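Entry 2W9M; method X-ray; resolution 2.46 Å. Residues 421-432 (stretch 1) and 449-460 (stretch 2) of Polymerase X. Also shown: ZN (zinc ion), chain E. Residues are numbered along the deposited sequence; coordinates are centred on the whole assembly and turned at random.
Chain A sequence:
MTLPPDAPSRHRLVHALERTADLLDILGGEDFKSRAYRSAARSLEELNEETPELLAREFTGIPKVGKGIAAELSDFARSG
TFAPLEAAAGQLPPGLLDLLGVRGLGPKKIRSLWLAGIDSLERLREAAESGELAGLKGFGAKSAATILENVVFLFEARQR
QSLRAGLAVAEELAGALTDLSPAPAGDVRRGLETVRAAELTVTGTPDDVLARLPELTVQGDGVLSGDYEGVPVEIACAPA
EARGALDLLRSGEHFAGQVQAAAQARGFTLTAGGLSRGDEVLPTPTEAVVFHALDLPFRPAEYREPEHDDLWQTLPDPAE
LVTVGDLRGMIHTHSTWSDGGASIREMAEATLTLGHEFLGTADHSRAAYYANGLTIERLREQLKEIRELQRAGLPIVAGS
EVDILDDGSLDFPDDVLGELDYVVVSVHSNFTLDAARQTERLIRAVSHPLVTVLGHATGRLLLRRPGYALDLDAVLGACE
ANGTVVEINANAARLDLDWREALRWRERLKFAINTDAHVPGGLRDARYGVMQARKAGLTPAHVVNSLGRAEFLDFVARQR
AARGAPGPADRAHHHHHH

Stretch 1 (421-432) DYVVVSVHSNFT
Stretch 2, residues 449-460: PLVTVLGHATGR

The two stretches meet as neighbouring parallel strands, and the contact buries 615 Å² summed over both sides. Val424 pairs with Val453 (CA to CA 4.7 Å) and Val425 with Leu454 (CA to CA 5.1 Å); beyond them Ser426 lies beside Gly455, with CA atoms 4.9 Å apart. Val425, Val423 and His456 have the most surface covered by the opposing stretch.

Val425, extended at phi/psi -114/145, is held by its backbone at both ends. Val425 N donates to Val453 O at 2.9 Å, and Val425 O accepts from Gly455 N at 2.7 Å, both nearly linear, as expected where one residue of a parallel ladder bonds to the two residues flanking its partner. With chi1 at -58° (m), its side chain lies on the same face of the sheet as that of Leu454. Val425 CG1 packs 3.4 Å from Val451 CG2, while Val425 CG2 lies 4.1 Å from Leu454 CD1. Leu454 has the t,p rotamer, and the end of its side chain comes nearer the first strand than its CA-to-CB direction, to the face of the sheet, would suggest.

Val423 (-122/127, chi1 t) continues the ladder through its carbonyl. Val423 O accepts from both Val453 N at 3.1 Å and Thr452 N at 3.0 Å; the phi/psi of -111/-38 at Thr452 departs from extended geometry and accompanies this bifurcated arrangement. Val423 CG2 also approaches Leu450 O at 3.8 Å. Between the two valines, Val424 (-103/136, t) shares the other face with Val453 (-133/139, t): Val424 CG2 lies 4.2 Å from Val453 CB, and Val424 CA makes a CA-H...O contact of 3.3 Å to Val453 O.

Close packing continues at Gly455 (-74/150), whose CA is 3.4 Å from Ser426 OG. A CB there would point toward the first stretch and fall about 2.1 Å from Ser426 OG, a clash. The chain then bends at His456 (6/78) into a type I turn ending at Gly459, closed by Gly459 N to His456 O at 3.2 Å. Gly459 has a positive phi of 76°, and its O sits 3.8 Å from Phe431 CE2, at the ring edge.

His456 (chi1 43°, p; chi2 76°) reaches back to the first stretch, with CE1 3.8 Å from Ser426 CB and 3.7 Å from Val427 O. Zinc joins the stretches here: His456 NE2 and His428 NE2 (chi1 -78°, m; chi2 -66°) each lie 2.4 Å from ZN, with another ligand elsewhere in the structure. The His456 edge faces the His428 ring in an offset edge-to-face pair, centroids 5.2 Å apart and planes at 72°.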

# COMPACT_ATOMS: atom_id res chain seq x y z
N ASP A 421 17.38 11.59 12.75
CA ASP A 421 17.00 10.75 13.88
C ASP A 421 16.89 9.29 13.46
O ASP A 421 17.12 8.39 14.26
CB ASP A 421 15.69 11.24 14.48
CG ASP A 421 15.79 12.66 15.01
OD1 ASP A 421 16.89 13.07 15.42
OD2 ASP A 421 14.76 13.38 14.99
N TYR A 422 16.54 9.08 12.19
CA TYR A 422 16.48 7.73 11.63
C TYR A 422 16.55 7.77 10.10
O TYR A 422 16.16 8.75 9.48
CB TYR A 422 15.23 6.99 12.09
CG TYR A 422 13.97 7.36 11.34
CD1 TYR A 422 13.33 6.43 10.52
CD2 TYR A 422 13.43 8.63 11.44
CE1 TYR A 422 12.18 6.76 9.82
CE2 TYR A 422 12.28 8.96 10.75
CZ TYR A 422 11.67 8.03 9.95
OH TYR A 422 10.53 8.37 9.26
N VAL A 423 17.07 6.69 9.52
CA VAL A 423 17.26 6.58 8.08
C VAL A 423 16.53 5.38 7.49
O VAL A 423 16.70 4.26 7.95
CB VAL A 423 18.75 6.41 7.75
CG1 VAL A 423 18.95 6.32 6.25
CG2 VAL A 423 19.57 7.56 8.35
N VAL A 424 15.72 5.63 6.47
CA VAL A 424 15.10 4.55 5.69
C VAL A 424 15.86 4.42 4.38
O VAL A 424 16.19 5.43 3.75
CB VAL A 424 13.61 4.85 5.38
CG1 VAL A 424 13.01 3.73 4.51
CG2 VAL A 424 12.81 5.03 6.66
N VAL A 425 16.16 3.19 3.97
CA VAL A 425 16.78 2.96 2.66
C VAL A 425 15.83 2.21 1.74
O VAL A 425 15.07 1.35 2.18
CB VAL A 425 18.11 2.20 2.76
CG1 VAL A 425 19.08 2.98 3.63
CG2 VAL A 425 17.90 0.81 3.30
N SER A 426 15.88 2.54 0.45
CA SER A 426 14.92 1.99 -0.50
C SER A 426 15.45 2.02 -1.92
O SER A 426 16.29 2.85 -2.26
CB SER A 426 13.61 2.79 -0.45
OG SER A 426 13.00 2.69 0.82
N VAL A 427 14.95 1.10 -2.75
CA VAL A 427 15.24 1.10 -4.18
C VAL A 427 14.14 1.84 -4.93
O VAL A 427 12.96 1.58 -4.72
CB VAL A 427 15.34 -0.34 -4.73
CG1 VAL A 427 15.71 -0.32 -6.20
CG2 VAL A 427 16.34 -1.15 -3.94
N HIS A 428 14.54 2.77 -5.79
CA HIS A 428 13.61 3.52 -6.62
C HIS A 428 14.14 3.66 -8.05
O HIS A 428 13.64 4.46 -8.85
CB HIS A 428 13.35 4.90 -6.03
CG HIS A 428 12.40 4.90 -4.87
ND1 HIS A 428 11.07 4.57 -5.00
CD2 HIS A 428 12.59 5.21 -3.56
CE1 HIS A 428 10.48 4.67 -3.82
NE2 HIS A 428 11.38 5.05 -2.93
N SER A 429 15.16 2.87 -8.37
CA SER A 429 15.81 2.91 -9.67
C SER A 429 16.45 1.55 -9.96
O SER A 429 16.69 0.77 -9.04
CB SER A 429 16.89 3.99 -9.68
OG SER A 429 17.95 3.65 -8.79
N ASN A 430 16.72 1.28 -11.23
CA ASN A 430 17.40 0.05 -11.63
C ASN A 430 16.66 -1.22 -11.22
O ASN A 430 17.20 -2.04 -10.48
CB ASN A 430 18.82 0.02 -11.07
CG ASN A 430 19.74 0.98 -11.78
OD1 ASN A 430 20.01 2.08 -11.30
ND2 ASN A 430 20.24 0.56 -12.94
N PHE A 431 15.45 -1.40 -11.72
CA PHE A 431 14.65 -2.56 -11.36
C PHE A 431 15.01 -3.79 -12.19
O PHE A 431 14.52 -4.89 -11.93
CB PHE A 431 13.16 -2.26 -11.51
CG PHE A 431 12.60 -1.43 -10.39
CD1 PHE A 431 13.10 -0.16 -10.13
CD2 PHE A 431 11.57 -1.91 -9.60
CE1 PHE A 431 12.58 0.60 -9.10
CE2 PHE A 431 11.05 -1.15 -8.57
CZ PHE A 431 11.56 0.11 -8.32
N THR A 432 15.87 -3.61 -13.19
CA THR A 432 16.18 -4.69 -14.11
C THR A 432 17.61 -5.25 -13.99
O THR A 432 18.05 -6.03 -14.84
CB THR A 432 15.88 -4.30 -15.57
OG1 THR A 432 16.36 -2.97 -15.82
CG2 THR A 432 14.38 -4.35 -15.83
N PRO A 449 26.17 1.32 8.64
CA PRO A 449 26.14 1.57 10.09
C PRO A 449 24.99 2.47 10.54
O PRO A 449 24.55 2.35 11.68
CB PRO A 449 27.48 2.29 10.35
CG PRO A 449 28.34 1.94 9.20
CD PRO A 449 27.43 1.77 8.02
N LEU A 450 24.50 3.34 9.66
CA LEU A 450 23.50 4.33 10.05
C LEU A 450 22.06 3.98 9.65
O LEU A 450 21.11 4.60 10.12
CB LEU A 450 23.88 5.71 9.51
CG LEU A 450 25.16 6.33 10.08
CD1 LEU A 450 25.33 7.77 9.59
CD2 LEU A 450 25.14 6.29 11.59
N VAL A 451 21.90 2.98 8.78
CA VAL A 451 20.58 2.58 8.31
C VAL A 451 19.75 1.99 9.43
O VAL A 451 20.23 1.16 10.19
CB VAL A 451 20.70 1.53 7.19
CG1 VAL A 451 19.33 1.01 6.81
CG2 VAL A 451 21.40 2.13 5.99
N THR A 452 18.49 2.41 9.53
CA THR A 452 17.61 1.85 10.55
C THR A 452 16.49 0.96 10.00
O THR A 452 16.17 -0.06 10.59
CB THR A 452 17.06 2.92 11.51
OG1 THR A 452 15.69 2.65 11.81
CG2 THR A 452 17.16 4.28 10.89
N VAL A 453 15.92 1.35 8.86
CA VAL A 453 14.84 0.57 8.26
C VAL A 453 15.04 0.34 6.76
O VAL A 453 15.46 1.25 6.04
CB VAL A 453 13.47 1.27 8.44
CG1 VAL A 453 12.33 0.37 7.96
CG2 VAL A 453 13.26 1.66 9.89
N LEU A 454 14.74 -0.87 6.31
CA LEU A 454 14.69 -1.18 4.88
C LEU A 454 13.27 -0.97 4.34
O LEU A 454 12.34 -1.68 4.73
CB LEU A 454 15.13 -2.63 4.63
CG LEU A 454 14.83 -3.16 3.22
CD1 LEU A 454 15.60 -2.38 2.15
CD2 LEU A 454 15.14 -4.63 3.12
N GLY A 455 13.10 -0.00 3.44
CA GLY A 455 11.79 0.28 2.86
C GLY A 455 11.34 -0.75 1.84
O GLY A 455 12.17 -1.36 1.17
N HIS A 456 10.02 -0.95 1.72
CA HIS A 456 9.41 -1.92 0.80
C HIS A 456 10.40 -2.83 0.07
O HIS A 456 10.69 -2.63 -1.11
CB HIS A 456 8.51 -1.21 -0.21
CG HIS A 456 9.11 0.04 -0.77
ND1 HIS A 456 10.10 0.03 -1.72
CD2 HIS A 456 8.87 1.35 -0.49
CE1 HIS A 456 10.45 1.27 -2.02
NE2 HIS A 456 9.71 2.09 -1.29
N ALA A 457 10.90 -3.85 0.77
CA ALA A 457 12.01 -4.68 0.30
C ALA A 457 12.02 -5.03 -1.20
O ALA A 457 13.06 -4.96 -1.85
CB ALA A 457 12.11 -5.95 1.13
N THR A 458 10.86 -5.40 -1.73
CA THR A 458 10.79 -6.04 -3.04
C THR A 458 10.49 -5.10 -4.21
O THR A 458 10.75 -5.44 -5.37
CB THR A 458 9.77 -7.19 -3.01
OG1 THR A 458 10.42 -8.37 -2.49
CG2 THR A 458 9.22 -7.48 -4.39
N GLY A 459 9.95 -3.93 -3.92
CA GLY A 459 9.64 -2.96 -4.95
C GLY A 459 8.39 -3.30 -5.74
O GLY A 459 8.03 -2.62 -6.70
N ARG A 460 7.71 -4.37 -5.34
CA ARG A 460 6.48 -4.81 -5.99
C ARG A 460 5.39 -3.74 -5.93
O ARG A 460 5.30 -2.97 -4.97
CB ARG A 460 5.98 -6.09 -5.31
CG ARG A 460 4.49 -6.10 -5.08
CD ARG A 460 4.15 -6.59 -3.68
NE ARG A 460 3.82 -8.01 -3.66
CZ ARG A 460 3.13 -8.60 -2.70
NH1 ARG A 460 2.68 -7.89 -1.67
NH2 ARG A 460 2.87 -9.90 -2.76
ZN ZN E . 9.63 4.52 -1.32